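Local coordinates for cutinase-like protein (Cryptococcus sp., PDB 2CZQ), which probably hydrolyses carboxylic esters, as expected of a cutinase-like enzyme with the alpha/beta hydrolase fold, at residues A58-A61 against D62-R66. Residues are numbered along the deposited sequence; the frame is centred on the assembly and turned at random.
Sequences AGTA and DIIRR
I64 lays its CG1-CD1 arm back over the preceding helical turn, alongside T60: the two side chains point the same way, and I64 CD1 comes to 4.2 Å from T60 CG2. The torsions account for the overlap, because T60 CG2 stands anti to its own backbone N while I64 CG1 (chi1 -66°) lies beside the N of I64, which leads it back to 3.5 Å from T60 O. The hydroxyl of T60 takes another course: OG1 is hydrogen-bonded to the carbonyl of A90 on helix 86-98, and that helix also packs on this face through V93 and Q97. One position earlier the same geometry recurs without a side-chain partner, I63 CG1 resting 3.3 Å from G59 O; I63 is buried, touching T14 of strand 9-14 and T91 of helix 86-98.

Four successive i to i+4 backbone bonds carry the contact. The shortest joins R65 N to A61 O at 2.8 Å. The longest, from I64 N to T60 O, measures 3.2 Å. The N-H...O angle is 165° for I63 N to G59 O against 145° for D62 N to A58 O.

On the more exposed flank, in the conformer of R65 described, R65 NH1 lies 2.5 Å from D62 OD1. That is salt-bridge geometry but unusually short, and a second conformer of R65 is deposited, so the link is doubtful as a fixed one. In this conformer the arginine chain bends at chi2 and chi3. D62 OD2 accepts bonds from Y44 OH and V47 N, so the carboxylate ties the helix to strand 41-45 through Y44 and to the loop that follows it through V47. The pattern is that of an amphipathic alpha-helix packed against the parallel sheet of an alpha/beta hydrolase.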
ATOM      1  N   ALA A  58      -8.010 -12.454   6.863  1.00  5.57           N
ATOM      2  CA  ALA A  58      -9.227 -11.648   6.926  1.00  5.79           C
ATOM      3  C   ALA A  58      -9.007 -10.259   6.322  1.00  5.61           C
ATOM      4  O   ALA A  58      -9.923  -9.676   5.747  1.00  5.97           O
ATOM      5  CB  ALA A  58      -9.748 -11.548   8.349  1.00  6.11           C
ATOM      6  N   GLY A  59      -7.794  -9.729   6.450  1.00  5.36           N
ATOM      7  CA  GLY A  59      -7.450  -8.449   5.855  1.00  5.65           C
ATOM      8  C   GLY A  59      -7.436  -8.530   4.342  1.00  5.34           C
ATOM      9  O   GLY A  59      -8.068  -7.723   3.661  1.00  5.59           O
ATOM     10  N   THR A  60      -6.726  -9.515   3.806  1.00  5.23           N
ATOM     11  CA  THR A  60      -6.715  -9.741   2.368  1.00  5.37           C
ATOM     12  C   THR A  60      -8.137  -9.889   1.821  1.00  5.29           C
ATOM     13  O   THR A  60      -8.486  -9.294   0.802  1.00  5.70           O
ATOM     14  CB  THR A  60      -5.885 -10.993   2.068  1.00  5.32           C
ATOM     15  OG1 THR A  60      -4.513 -10.739   2.408  1.00  5.63           O
ATOM     16  CG2 THR A  60      -5.917 -11.355   0.572  1.00  6.16           C
ATOM     17  N   ALA A  61      -8.951 -10.691   2.503  1.00  5.39           N
ATOM     18  CA  ALA A  61     -10.320 -10.927   2.057  1.00  5.70           C
ATOM     19  C   ALA A  61     -11.137  -9.640   2.041  1.00  5.48           C
ATOM     20  O   ALA A  61     -11.937  -9.423   1.128  1.00  5.92           O
ATOM     21  CB  ALA A  61     -10.997 -11.976   2.917  1.00  6.42           C
ATOM     22  N   ASP A  62     -10.945  -8.786   3.042  1.00  5.60           N
ATOM     23  CA  ASP A  62     -11.733  -7.569   3.132  1.00  5.49           C
ATOM     24  C   ASP A  62     -11.300  -6.513   2.111  1.00  5.41           C
ATOM     25  O   ASP A  62     -12.136  -5.759   1.614  1.00  5.79           O
ATOM     26  CB  ASP A  62     -11.739  -7.023   4.553  1.00  5.57           C
ATOM     27  CG  ASP A  62     -12.800  -5.988   4.761  1.00  5.90           C
ATOM     28  OD1 ASP A  62     -13.990  -6.288   4.491  1.00  7.02           O
ATOM     29  OD2 ASP A  62     -12.510  -4.850   5.183  1.00  6.32           O
ATOM     30  N   ILE A  63     -10.009  -6.464   1.781  1.00  5.44           N
ATOM     31  CA  ILE A  63      -9.544  -5.618   0.678  1.00  5.50           C
ATOM     32  C   ILE A  63     -10.297  -5.987  -0.602  1.00  5.50           C
ATOM     33  O   ILE A  63     -10.854  -5.134  -1.300  1.00  5.46           O
ATOM     34  CB  ILE A  63      -8.027  -5.801   0.446  1.00  5.49           C
ATOM     35  CG1 ILE A  63      -7.212  -5.239   1.613  1.00  5.61           C
ATOM     36  CG2 ILE A  63      -7.591  -5.138  -0.869  1.00  5.80           C
ATOM     37  CD1 ILE A  63      -5.765  -5.736   1.609  1.00  5.79           C
ATOM     38  N   ILE A  64     -10.286  -7.280  -0.909  1.00  5.77           N
ATOM     39  CA  ILE A  64     -10.885  -7.773  -2.139  1.00  6.06           C
ATOM     40  C   ILE A  64     -12.400  -7.586  -2.113  1.00  6.20           C
ATOM     41  O   ILE A  64     -12.998  -7.203  -3.121  1.00  6.49           O
ATOM     42  CB  ILE A  64     -10.457  -9.231  -2.400  1.00  6.13           C
ATOM     43  CG1 ILE A  64      -8.947  -9.283  -2.680  1.00  6.40           C
ATOM     44  CG2 ILE A  64     -11.256  -9.823  -3.556  1.00  7.36           C
ATOM     45  CD1 ILE A  64      -8.363 -10.680  -2.756  1.00  7.69           C
ATOM     46  N   ARG A  65     -13.010  -7.816  -0.951  1.00  6.50           N
ATOM     47  CA  ARG A  65     -14.439  -7.568  -0.767  1.00  7.20           C
ATOM     48  C   ARG A  65     -14.797  -6.124  -1.128  1.00  6.66           C
ATOM     49  O   ARG A  65     -15.761  -5.884  -1.865  1.00  7.22           O
ATOM     50  CB  ARG A  65     -14.869  -7.895   0.665  0.50  7.64           C
ATOM     51  CG  ARG A  65     -16.299  -7.489   1.019  0.50  9.35           C
ATOM     52  CD  ARG A  65     -16.475  -7.097   2.481  0.50 12.19           C
ATOM     53  NE  ARG A  65     -16.779  -5.678   2.658  0.50 14.26           N
ATOM     54  CZ  ARG A  65     -15.888  -4.688   2.632  0.50 15.08           C
ATOM     55  NH1 ARG A  65     -14.605  -4.936   2.420  0.50 15.66           N
ATOM     56  NH2 ARG A  65     -16.287  -3.437   2.809  0.50 15.32           N
ATOM     57  N   ARG A  66     -14.028  -5.166  -0.614  1.00  6.31           N
ATOM     58  CA  ARG A  66     -14.299  -3.759  -0.894  1.00  6.14           C
ATOM     59  C   ARG A  66     -14.133  -3.440  -2.377  1.00  5.88           C
ATOM     60  O   ARG A  66     -14.944  -2.707  -2.949  1.00  5.98           O
ATOM     61  CB  ARG A  66     -13.433  -2.828  -0.035  1.00  6.12           C
ATOM     62  CG  ARG A  66     -13.731  -1.346  -0.227  1.00  6.10           C
ATOM     63  CD  ARG A  66     -15.134  -0.972   0.203  1.00  6.41           C
ATOM     64  NE  ARG A  66     -15.503   0.421  -0.027  1.00  6.47           N
ATOM     65  CZ  ARG A  66     -15.955   0.912  -1.181  1.00  6.38           C
ATOM     66  NH1 ARG A  66     -16.055   0.141  -2.256  1.00  7.86           N
ATOM     67  NH2 ARG A  66     -16.310   2.189  -1.256  1.00  6.57           N
TER